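Local coordinates for protein invasin homolog AafB, Major fimbrial subunit of aggregative adherence fimbria II AafA chimeric construct (Escherichia coli, PDB 4OR1) that probably serves as a minor pilin of AAF/II fimbriae on enteroaggregative Escherichia coli, an adhesive immunoglobulin-like subunit completed here by a fused strand of the major pilin, at residues A[121-127]-A[147-153]; A[26-32]-A[111-117]; A[45-50]-A[96-102]. The contacts are given in a common frame with arbitrary orientation. Residues are numbered along the deposited sequence.

Interaction 1: residues A[121-127]-A[147-153]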
loop_
_atom_site.group_PDB
_atom_site.type_symbol
_atom_site.label_atom_id
_atom_site.label_comp_id
_atom_site.label_asym_id
_atom_site.label_seq_id
_atom_site.Cartn_x
_atom_site.Cartn_y
_atom_site.Cartn_z
ATOM N N GLU A 121 11.672 -12.246 0.968
ATOM C CA GLU A 121 11.508 -10.863 0.563
ATOM C C GLU A 121 10.182 -10.567 -0.093
ATOM O O GLU A 121 9.729 -11.300 -0.976
ATOM C CB GLU A 121 12.652 -10.430 -0.344
ATOM C CG GLU A 121 13.794 -9.822 0.440
ATOM C CD GLU A 121 14.866 -9.205 -0.424
ATOM O OE1 GLU A 121 14.577 -8.837 -1.590
ATOM O OE2 GLU A 121 15.999 -9.080 0.083
ATOM N N TYR A 122 9.573 -9.470 0.342
ATOM C CA TYR A 122 8.293 -9.052 -0.187
ATOM C C TYR A 122 8.382 -7.630 -0.705
ATOM O O TYR A 122 8.763 -6.716 0.031
ATOM C CB TYR A 122 7.215 -9.192 0.885
ATOM C CG TYR A 122 7.110 -10.601 1.426
ATOM C CD1 TYR A 122 6.343 -11.569 0.767
ATOM C CD2 TYR A 122 7.803 -10.976 2.580
ATOM C CE1 TYR A 122 6.248 -12.863 1.258
ATOM C CE2 TYR A 122 7.725 -12.274 3.068
ATOM C CZ TYR A 122 6.940 -13.209 2.409
ATOM O OH TYR A 122 6.841 -14.497 2.897
ATOM N N ILE A 123 8.060 -7.467 -1.986
ATOM C CA ILE A 123 8.045 -6.156 -2.636
ATOM C C ILE A 123 6.639 -5.544 -2.609
ATOM O O ILE A 123 5.692 -6.095 -3.197
ATOM C CB ILE A 123 8.512 -6.249 -4.118
ATOM C CG1 ILE A 123 9.971 -6.709 -4.211
ATOM C CG2 ILE A 123 8.305 -4.899 -4.834
ATOM C CD1 ILE A 123 10.348 -7.257 -5.566
ATOM N N PHE A 124 6.497 -4.416 -1.918
ATOM C CA PHE A 124 5.247 -3.670 -1.954
ATOM C C PHE A 124 5.339 -2.663 -3.088
ATOM O O PHE A 124 6.304 -1.897 -3.161
ATOM C CB PHE A 124 5.000 -2.943 -0.637
ATOM C CG PHE A 124 4.821 -3.848 0.541
ATOM C CD1 PHE A 124 4.179 -5.073 0.421
ATOM C CD2 PHE A 124 5.299 -3.474 1.784
ATOM C CE1 PHE A 124 4.013 -5.912 1.524
ATOM C CE2 PHE A 124 5.128 -4.299 2.896
ATOM C CZ PHE A 124 4.482 -5.519 2.762
ATOM N N SER A 125 4.346 -2.667 -3.972
ATOM C CA SER A 125 4.315 -1.714 -5.069
ATOM C C SER A 125 2.978 -0.997 -5.127
ATOM O O SER A 125 1.924 -1.629 -5.248
ATOM C CB SER A 125 4.595 -2.409 -6.386
ATOM O OG SER A 125 4.391 -1.511 -7.459
ATOM N N VAL A 126 3.030 0.328 -5.052
ATOM C CA VAL A 126 1.839 1.159 -4.913
ATOM C C VAL A 126 1.820 2.297 -5.928
ATOM O O VAL A 126 2.824 2.995 -6.088
ATOM C CB VAL A 126 1.796 1.767 -3.511
ATOM C CG1 VAL A 126 0.640 2.720 -3.383
ATOM C CG2 VAL A 126 1.676 0.669 -2.472
ATOM N N SER A 127 0.677 2.498 -6.588
ATOM C CA SER A 127 0.505 3.608 -7.536
ATOM C C SER A 127 -0.541 4.607 -7.073
ATOM O O SER A 127 -1.555 4.224 -6.501
ATOM C CB SER A 127 0.131 3.097 -8.924
ATOM O OG SER A 127 1.062 2.131 -9.367
ATOM N N THR A 147 4.356 5.398 -9.643
ATOM C CA THR A 147 4.501 4.193 -8.818
ATOM C C THR A 147 5.689 4.305 -7.865
ATOM O O THR A 147 6.701 4.905 -8.198
ATOM C CB THR A 147 4.685 2.921 -9.702
ATOM O OG1 THR A 147 3.551 2.752 -10.562
ATOM C CG2 THR A 147 4.874 1.656 -8.841
ATOM N N ALA A 148 5.559 3.725 -6.678
ATOM C CA ALA A 148 6.661 3.655 -5.730
ATOM C C ALA A 148 6.717 2.240 -5.197
ATOM O O ALA A 148 5.687 1.567 -5.110
ATOM C CB ALA A 148 6.451 4.636 -4.610
ATOM N N THR A 149 7.912 1.768 -4.859
ATOM C CA THR A 149 8.051 0.408 -4.345
ATOM C C THR A 149 8.996 0.347 -3.166
ATOM O O THR A 149 9.964 1.103 -3.095
ATOM C CB THR A 149 8.568 -0.576 -5.400
ATOM O OG1 THR A 149 9.981 -0.397 -5.554
ATOM C CG2 THR A 149 7.854 -0.395 -6.753
ATOM N N SER A 150 8.707 -0.563 -2.246
ATOM C CA SER A 150 9.548 -0.792 -1.082
ATOM C C SER A 150 9.612 -2.287 -0.837
ATOM O O SER A 150 8.659 -3.008 -1.130
ATOM C CB SER A 150 8.996 -0.069 0.152
ATOM O OG SER A 150 10.007 0.120 1.128
ATOM N N THR A 151 10.744 -2.748 -0.318
ATOM C CA THR A 151 10.938 -4.155 -0.039
ATOM C C THR A 151 10.995 -4.407 1.457
ATOM O O THR A 151 11.605 -3.644 2.199
ATOM C CB THR A 151 12.205 -4.684 -0.733
ATOM O OG1 THR A 151 12.029 -4.592 -2.150
ATOM C CG2 THR A 151 12.468 -6.148 -0.378
ATOM N N ILE A 152 10.340 -5.473 1.891
ATOM C CA ILE A 152 10.446 -5.929 3.272
ATOM C C ILE A 152 11.070 -7.321 3.309
ATOM O O ILE A 152 10.831 -8.143 2.411
ATOM C CB ILE A 152 9.080 -5.960 3.983
ATOM C CG1 ILE A 152 8.094 -6.848 3.221
ATOM C CG2 ILE A 152 8.530 -4.559 4.159
ATOM C CD1 ILE A 152 6.938 -7.286 4.065
ATOM N N THR A 153 11.869 -7.583 4.339
ATOM C CA THR A 153 12.511 -8.884 4.488
ATOM C C THR A 153 12.039 -9.540 5.784
ATOM O O THR A 153 12.272 -9.012 6.870
ATOM C CB THR A 153 14.074 -8.782 4.447
ATOM O OG1 THR A 153 14.543 -7.963 5.525
ATOM C CG2 THR A 153 14.578 -8.183 3.115
#

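Interaction 2: residues A[26-32]-A[111-117]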
loop_
_atom_site.group_PDB
_atom_site.type_symbol
_atom_site.label_atom_id
_atom_site.label_comp_id
_atom_site.label_asym_id
_atom_site.label_seq_id
_atom_site.Cartn_x
_atom_site.Cartn_y
_atom_site.Cartn_z
ATOM N N GLU A 26 8.794 -13.301 11.989
ATOM C CA GLU A 26 7.907 -14.170 11.219
ATOM C C GLU A 26 6.436 -14.064 11.623
ATOM O O GLU A 26 5.546 -14.348 10.821
ATOM C CB GLU A 26 8.370 -15.626 11.323
ATOM C CG GLU A 26 8.458 -16.346 9.987
ATOM C CD GLU A 26 9.347 -17.571 10.043
ATOM O OE1 GLU A 26 10.533 -17.432 10.411
ATOM O OE2 GLU A 26 8.861 -18.676 9.719
ATOM N N GLN A 27 6.184 -13.661 12.863
ATOM C CA GLN A 27 4.822 -13.592 13.379
ATOM C C GLN A 27 4.296 -12.164 13.311
ATOM O O GLN A 27 4.813 -11.272 13.987
ATOM C CB GLN A 27 4.744 -14.141 14.812
ATOM C CG GLN A 27 3.320 -14.226 15.349
ATOM C CD GLN A 27 3.237 -14.743 16.781
ATOM O OE1 GLN A 27 4.221 -14.728 17.526
ATOM N NE2 GLN A 27 2.048 -15.206 17.170
ATOM N N LEU A 28 3.272 -11.964 12.490
ATOM C CA LEU A 28 2.664 -10.653 12.283
ATOM C C LEU A 28 1.302 -10.573 12.960
ATOM O O LEU A 28 0.564 -11.563 13.015
ATOM C CB LEU A 28 2.501 -10.387 10.785
ATOM C CG LEU A 28 3.670 -9.947 9.893
ATOM C CD1 LEU A 28 4.906 -10.814 10.025
ATOM C CD2 LEU A 28 3.194 -9.988 8.456
ATOM N N PHE A 29 0.969 -9.393 13.467
ATOM C CA PHE A 29 -0.323 -9.174 14.102
ATOM C C PHE A 29 -1.179 -8.211 13.293
ATOM O O PHE A 29 -0.645 -7.355 12.590
ATOM C CB PHE A 29 -0.146 -8.684 15.541
ATOM C CG PHE A 29 0.624 -9.642 16.415
ATOM C CD1 PHE A 29 -0.027 -10.681 17.086
ATOM C CD2 PHE A 29 2.008 -9.520 16.553
ATOM C CE1 PHE A 29 0.693 -11.584 17.890
ATOM C CE2 PHE A 29 2.729 -10.408 17.357
ATOM C CZ PHE A 29 2.072 -11.449 18.022
ATOM N N ASP A 30 -2.503 -8.362 13.372
ATOM C CA ASP A 30 -3.412 -7.476 12.652
ATOM C C ASP A 30 -3.059 -6.012 12.917
ATOM O O ASP A 30 -2.776 -5.620 14.053
ATOM C CB ASP A 30 -4.851 -7.731 13.057
ATOM C CG ASP A 30 -5.836 -6.953 12.203
ATOM O OD1 ASP A 30 -5.822 -7.133 10.974
ATOM O OD2 ASP A 30 -6.633 -6.164 12.752
ATOM N N GLY A 31 -3.036 -5.212 11.859
ATOM C CA GLY A 31 -2.760 -3.797 12.024
ATOM C C GLY A 31 -1.297 -3.401 12.001
ATOM O O GLY A 31 -0.993 -2.231 11.755
ATOM N N ASP A 32 -0.391 -4.348 12.259
ATOM C CA ASP A 32 1.044 -4.075 12.182
ATOM C C ASP A 32 1.391 -3.339 10.903
ATOM O O ASP A 32 1.141 -3.830 9.795
ATOM C CB ASP A 32 1.878 -5.354 12.264
ATOM C CG ASP A 32 2.010 -5.887 13.689
ATOM O OD1 ASP A 32 1.359 -5.331 14.610
ATOM O OD2 ASP A 32 2.765 -6.871 13.889
ATOM N N ALA A 111 -0.436 -5.391 8.009
ATOM C CA ALA A 111 -0.758 -6.803 8.111
ATOM C C ALA A 111 -2.258 -6.941 8.288
ATOM O O ALA A 111 -2.836 -6.322 9.190
ATOM C CB ALA A 111 -0.027 -7.424 9.280
ATOM N N ASP A 112 -2.871 -7.732 7.404
ATOM C CA ASP A 112 -4.310 -7.975 7.404
ATOM C C ASP A 112 -4.624 -9.273 8.154
ATOM O O ASP A 112 -4.540 -10.373 7.593
ATOM C CB ASP A 112 -4.820 -8.033 5.961
ATOM C CG ASP A 112 -6.297 -7.738 5.841
ATOM O OD1 ASP A 112 -6.903 -7.288 6.841
ATOM O OD2 ASP A 112 -6.850 -7.953 4.730
ATOM N N GLY A 113 -4.976 -9.128 9.432
ATOM C CA GLY A 113 -5.166 -10.261 10.342
ATOM C C GLY A 113 -3.840 -10.877 10.781
ATOM O O GLY A 113 -2.813 -10.700 10.103
ATOM N N ASN A 114 -3.857 -11.604 11.907
ATOM C CA ASN A 114 -2.661 -12.295 12.401
ATOM C C ASN A 114 -2.214 -13.367 11.433
ATOM O O ASN A 114 -3.049 -14.091 10.882
ATOM C CB ASN A 114 -2.921 -12.948 13.750
ATOM C CG ASN A 114 -3.128 -11.952 14.843
ATOM O OD1 ASN A 114 -2.661 -10.817 14.769
ATOM N ND2 ASN A 114 -3.812 -12.372 15.893
ATOM N N GLN A 115 -0.902 -13.474 11.230
ATOM C CA GLN A 115 -0.345 -14.448 10.294
ATOM C C GLN A 115 1.123 -14.756 10.568
ATOM O O GLN A 115 1.840 -13.958 11.184
ATOM C CB GLN A 115 -0.525 -13.977 8.844
ATOM C CG GLN A 115 -0.006 -12.571 8.577
ATOM C CD GLN A 115 -0.496 -11.998 7.261
ATOM O OE1 GLN A 115 -1.395 -11.160 7.235
ATOM N NE2 GLN A 115 0.082 -12.452 6.169
ATOM N N TRP A 116 1.562 -15.920 10.097
ATOM C CA TRP A 116 2.949 -16.327 10.195
ATOM C C TRP A 116 3.535 -16.300 8.797
ATOM O O TRP A 116 3.197 -17.145 7.963
ATOM C CB TRP A 116 3.041 -17.735 10.787
ATOM C CG TRP A 116 2.727 -17.784 12.250
ATOM C CD1 TRP A 116 1.487 -17.787 12.825
ATOM C CD2 TRP A 116 3.666 -17.830 13.328
ATOM N NE1 TRP A 116 1.596 -17.824 14.193
ATOM C CE2 TRP A 116 2.923 -17.853 14.529
ATOM C CE3 TRP A 116 5.065 -17.846 13.395
ATOM C CZ2 TRP A 116 3.528 -17.894 15.783
ATOM C CZ3 TRP A 116 5.668 -17.886 14.645
ATOM C CH2 TRP A 116 4.897 -17.909 15.823
ATOM N N ALA A 117 4.405 -15.326 8.535
ATOM C CA ALA A 117 4.983 -15.147 7.201
ATOM C C ALA A 117 6.188 -16.042 7.030
ATOM O O ALA A 117 7.049 -16.082 7.898
ATOM C CB ALA A 117 5.382 -13.703 6.983
#

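Interaction 3: residues A[45-50]-A[96-102]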
loop_
_atom_site.group_PDB
_atom_site.type_symbol
_atom_site.label_atom_id
_atom_site.label_comp_id
_atom_site.label_asym_id
_atom_site.label_seq_id
_atom_site.Cartn_x
_atom_site.Cartn_y
_atom_site.Cartn_z
ATOM N N HIS A 45 -6.382 19.958 -6.813
ATOM C CA HIS A 45 -7.030 18.650 -6.732
ATOM C C HIS A 45 -8.137 18.625 -5.682
ATOM O O HIS A 45 -8.142 19.429 -4.744
ATOM C CB HIS A 45 -5.996 17.561 -6.419
ATOM C CG HIS A 45 -5.268 17.782 -5.132
ATOM N ND1 HIS A 45 -4.085 18.486 -5.057
ATOM C CD2 HIS A 45 -5.565 17.406 -3.865
ATOM C CE1 HIS A 45 -3.681 18.527 -3.799
ATOM N NE2 HIS A 45 -4.559 17.878 -3.056
ATOM N N THR A 46 -9.065 17.686 -5.839
ATOM C CA THR A 46 -10.128 17.468 -4.855
ATOM C C THR A 46 -9.842 16.245 -3.977
ATOM O O THR A 46 -10.420 16.089 -2.895
ATOM C CB THR A 46 -11.523 17.333 -5.518
ATOM O OG1 THR A 46 -11.498 16.297 -6.505
ATOM C CG2 THR A 46 -11.933 18.636 -6.180
ATOM N N GLY A 47 -8.942 15.382 -4.431
ATOM C CA GLY A 47 -8.552 14.224 -3.629
ATOM C C GLY A 47 -7.472 13.347 -4.229
ATOM O O GLY A 47 -6.862 13.698 -5.239
ATOM N N PHE A 48 -7.254 12.196 -3.599
ATOM C CA PHE A 48 -6.198 11.262 -3.982
ATOM C C PHE A 48 -6.750 9.879 -4.293
ATOM O O PHE A 48 -7.722 9.436 -3.677
ATOM C CB PHE A 48 -5.187 11.137 -2.850
ATOM C CG PHE A 48 -4.716 12.452 -2.309
ATOM C CD1 PHE A 48 -5.460 13.139 -1.350
ATOM C CD2 PHE A 48 -3.519 13.004 -2.749
ATOM C CE1 PHE A 48 -5.023 14.357 -0.837
ATOM C CE2 PHE A 48 -3.066 14.219 -2.238
ATOM C CZ PHE A 48 -3.820 14.895 -1.273
ATOM N N HIS A 49 -6.122 9.210 -5.253
ATOM C CA HIS A 49 -6.384 7.798 -5.514
ATOM C C HIS A 49 -5.125 6.989 -5.228
ATOM O O HIS A 49 -4.008 7.443 -5.498
ATOM C CB HIS A 49 -6.832 7.579 -6.957
ATOM C CG HIS A 49 -6.949 6.137 -7.340
ATOM N ND1 HIS A 49 -8.133 5.436 -7.252
ATOM C CD2 HIS A 49 -6.028 5.261 -7.809
ATOM C CE1 HIS A 49 -7.940 4.194 -7.658
ATOM N NE2 HIS A 49 -6.670 4.061 -7.999
ATOM N N ILE A 50 -5.313 5.788 -4.688
ATOM C CA ILE A 50 -4.201 4.902 -4.354
ATOM C C ILE A 50 -4.599 3.451 -4.624
ATOM O O ILE A 50 -5.734 3.055 -4.364
ATOM C CB ILE A 50 -3.747 5.123 -2.879
ATOM C CG1 ILE A 50 -2.358 4.595 -2.641
ATOM C CG2 ILE A 50 -4.676 4.497 -1.883
ATOM C CD1 ILE A 50 -1.339 5.301 -3.444
ATOM N N ILE A 96 -8.596 2.434 -3.900
ATOM C CA ILE A 96 -9.348 3.153 -2.865
ATOM C C ILE A 96 -9.067 4.663 -2.902
ATOM O O ILE A 96 -8.059 5.096 -3.453
ATOM C CB ILE A 96 -9.153 2.537 -1.426
ATOM C CG1 ILE A 96 -7.689 2.473 -1.043
ATOM C CG2 ILE A 96 -9.787 1.120 -1.296
ATOM C CD1 ILE A 96 -7.360 3.446 -0.044
ATOM N N VAL A 97 -9.954 5.461 -2.314
ATOM C CA VAL A 97 -9.966 6.908 -2.554
ATOM C C VAL A 97 -10.098 7.739 -1.285
ATOM O O VAL A 97 -10.805 7.348 -0.360
ATOM C CB VAL A 97 -11.124 7.257 -3.501
ATOM C CG1 VAL A 97 -11.401 8.739 -3.502
ATOM C CG2 VAL A 97 -10.821 6.767 -4.917
ATOM N N ARG A 98 -9.415 8.884 -1.250
ATOM C CA ARG A 98 -9.532 9.848 -0.135
ATOM C C ARG A 98 -9.737 11.282 -0.631
ATOM O O ARG A 98 -9.156 11.676 -1.638
ATOM C CB ARG A 98 -8.292 9.803 0.753
ATOM C CG ARG A 98 -8.420 10.575 2.038
ATOM C CD ARG A 98 -7.133 10.516 2.851
ATOM N NE ARG A 98 -7.352 10.732 4.283
ATOM C CZ ARG A 98 -7.707 11.897 4.835
ATOM N NH1 ARG A 98 -7.917 12.975 4.083
ATOM N NH2 ARG A 98 -7.881 11.974 6.148
ATOM N N SER A 99 -10.557 12.053 0.081
ATOM C CA SER A 99 -10.808 13.454 -0.277
ATOM C C SER A 99 -9.818 14.375 0.418
ATOM O O SER A 99 -9.304 14.067 1.513
ATOM C CB SER A 99 -12.232 13.878 0.094
ATOM O OG SER A 99 -12.376 14.033 1.506
ATOM N N GLY A 100 -9.566 15.514 -0.219
ATOM C CA GLY A 100 -8.697 16.533 0.339
ATOM C C GLY A 100 -8.170 17.467 -0.723
ATOM O O GLY A 100 -8.009 17.076 -1.881
ATOM N N GLN A 101 -7.911 18.706 -0.320
ATOM C CA GLN A 101 -7.279 19.676 -1.207
ATOM C C GLN A 101 -5.850 19.944 -0.761
ATOM O O GLN A 101 -5.080 20.554 -1.502
ATOM C CB GLN A 101 -8.083 20.974 -1.267
ATOM C CG GLN A 101 -9.471 20.798 -1.847
ATOM C CD GLN A 101 -10.070 22.099 -2.342
ATOM O OE1 GLN A 101 -11.277 22.321 -2.221
ATOM N NE2 GLN A 101 -9.232 22.967 -2.910
ATOM N N GLU A 102 -5.507 19.465 0.437
ATOM C CA GLU A 102 -4.171 19.635 1.022
ATOM C C GLU A 102 -3.107 19.082 0.099
ATOM O O GLU A 102 -3.418 18.344 -0.838
ATOM C CB GLU A 102 -4.049 18.936 2.383
ATOM C CG GLU A 102 -5.228 19.109 3.328
ATOM C CD GLU A 102 -6.305 18.063 3.110
ATOM O OE1 GLU A 102 -7.490 18.456 3.041
ATOM O OE2 GLU A 102 -5.968 16.857 2.998
#

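Interaction 1: residues A[121-127]-A[147-153]
I152 is the residue most buried by this contact, and F124 and Y122 receive it. Its CD1 lies 3.3 Å from CZ of F124. Its CG1 lies 3.4 Å from CB of Y122. The three side chains share the inward face of the sheet with V126, A148 and S150. Behind them F124 and I152 both touch L76 of strand 75-80, so the apolar cluster reaches across to the facing sheet. The phenol end of Y122 turns elsewhere, and its OH is hydrogen-bonded to K118 O.

The backbone sets this register. Strands 121-127 and 147-153 run antiparallel at 160°, with their axes 4.6 Å apart. Y122 and I152 form a hydrogen-bonded pair, with Y122 N to I152 O at 2.8 Å and I152 N to Y122 O at 2.7 Å. F124 with S150 and V126 with A148 repeat the pattern.

Residues 121-127 belong to AafB, whereas 147-153 come from AafA and are joined by engineering. The added piece forms an edge strand of an immunoglobulin-like domain. It also touches strand 13-19, where S150 packs on L17. The arrangement is consistent with donor-strand complementation, by which chaperone-usher pilins are completed by a strand from a neighbouring subunit. The pairing here belongs to the construct.

The other face carries E121, I123, S125 and S127 with four threonines. It is more polar. S127 OG and T147 OG1 are hydrogen-bonded at 2.8 Å, and CG of E121 approaches CG2 of T153 at 3.2 Å.

Interaction 2: residues A[26-32]-A[111-117]
W116 lays the face of its indole over the side chain of Q27. Q27 CB sits 3.8 Å from the centroid of the six-membered ring and only 7° off its normal, a CH-pi contact. Further along, Q27 CD is 3.3 Å from W116 CZ2. The tryptophan thus covers the aliphatic part of an exposed glutamine.

On the other face L28 turns inward. Its CB is 4.2 Å from A111 CB, and its CD1 is 4.2 Å from A117 CB. L28 and A117 both pack on L76 of strand 75-80.

The two segments form a small antiparallel ribbon, a two-stranded sheet within the AfaD-family part of AafB. L28 and Q115 are its hydrogen-bonded pair, with L28 N to Q115 O at 2.8 Å and Q115 N to L28 O at 3.0 Å. A117 N adds a bond to E26 O at 2.7 Å. Beyond L28 the chain makes a type II beta turn from F29 to D32, closed by D32 N to F29 O at 3.0 Å. G31 holds the third position with positive phi, where a side chain would be jammed against the preceding carbonyl.

The loop opposite is tied to this turn. G31 N bonds to A111 O at 2.9 Å, and A111 N to D32 O at 2.8 Å. N114 OD1 accepts from D30 N at 2.8 Å, while D30 OD1 accepts from G113 N at 2.7 Å. D30 and D112 bring like charges close, with their OD1 atoms 4.3 Å apart. R79 forms salt bridges to both aspartates, and D112 is also hydrogen-bonded to H63.

Interaction 3: residues A[45-50]-A[96-102]
Strands 47-50 and 96-99 run antiparallel at 163°, with their axes 4.7 Å apart. F48 N to R98 O (2.8 Å) and R98 N to F48 O (3.0 Å) make one hydrogen-bonded pair. I50 and I96 make the next, with I50 N to I96 O at 3.1 Å and I96 N to I50 O at 3.0 Å. At the far end G100 N reaches T46 O at 2.9 Å. T46 and G47 both face L131 of strand 120-131 in a classic beta bulge. A CB on G47 would strike R98 O.

F48 and I50 point into the AafB core. I50 CG2 meets I96 CD1 at 3.4 Å. F48 packs on I39, V105 and C41, whose disulfide to C130 lies nearby. V97 and H49 lie on the other face, with V97 CG2 3.8 Å from H49 ND1.

H45 NE2 donates to E102 O at 2.5 Å, and H45 ND1 is hydrogen-bonded to E43 O. Carbonyl oxygens can only accept, so this geometry is consistent with a doubly protonated, charged imidazole.

In the fold
The contacts spread along an immunoglobulin-like domain. Interactions 1 and 3 share one four-stranded sheet, in the order 96-99, 47-52, 120-131, 146-154. They pair its two outer strands with the two inner ones. Their centres are 22 Å apart on opposite sides of the chain's centre, yet I50 CD1 packs against V126 CG1 at 3.3 Å. Interaction 2 is a separate ribbon, centred 17 Å from interaction 1 and 28 Å from interaction 3. Along the chain, 26-32 and 111-117 bracket both segments of interaction 3. Strand 120-131 then follows, and the engineered AafA strand comes last. Interactions 2 and 3 therefore lie wholly within AafB, while interaction 1 joins it to the added strand.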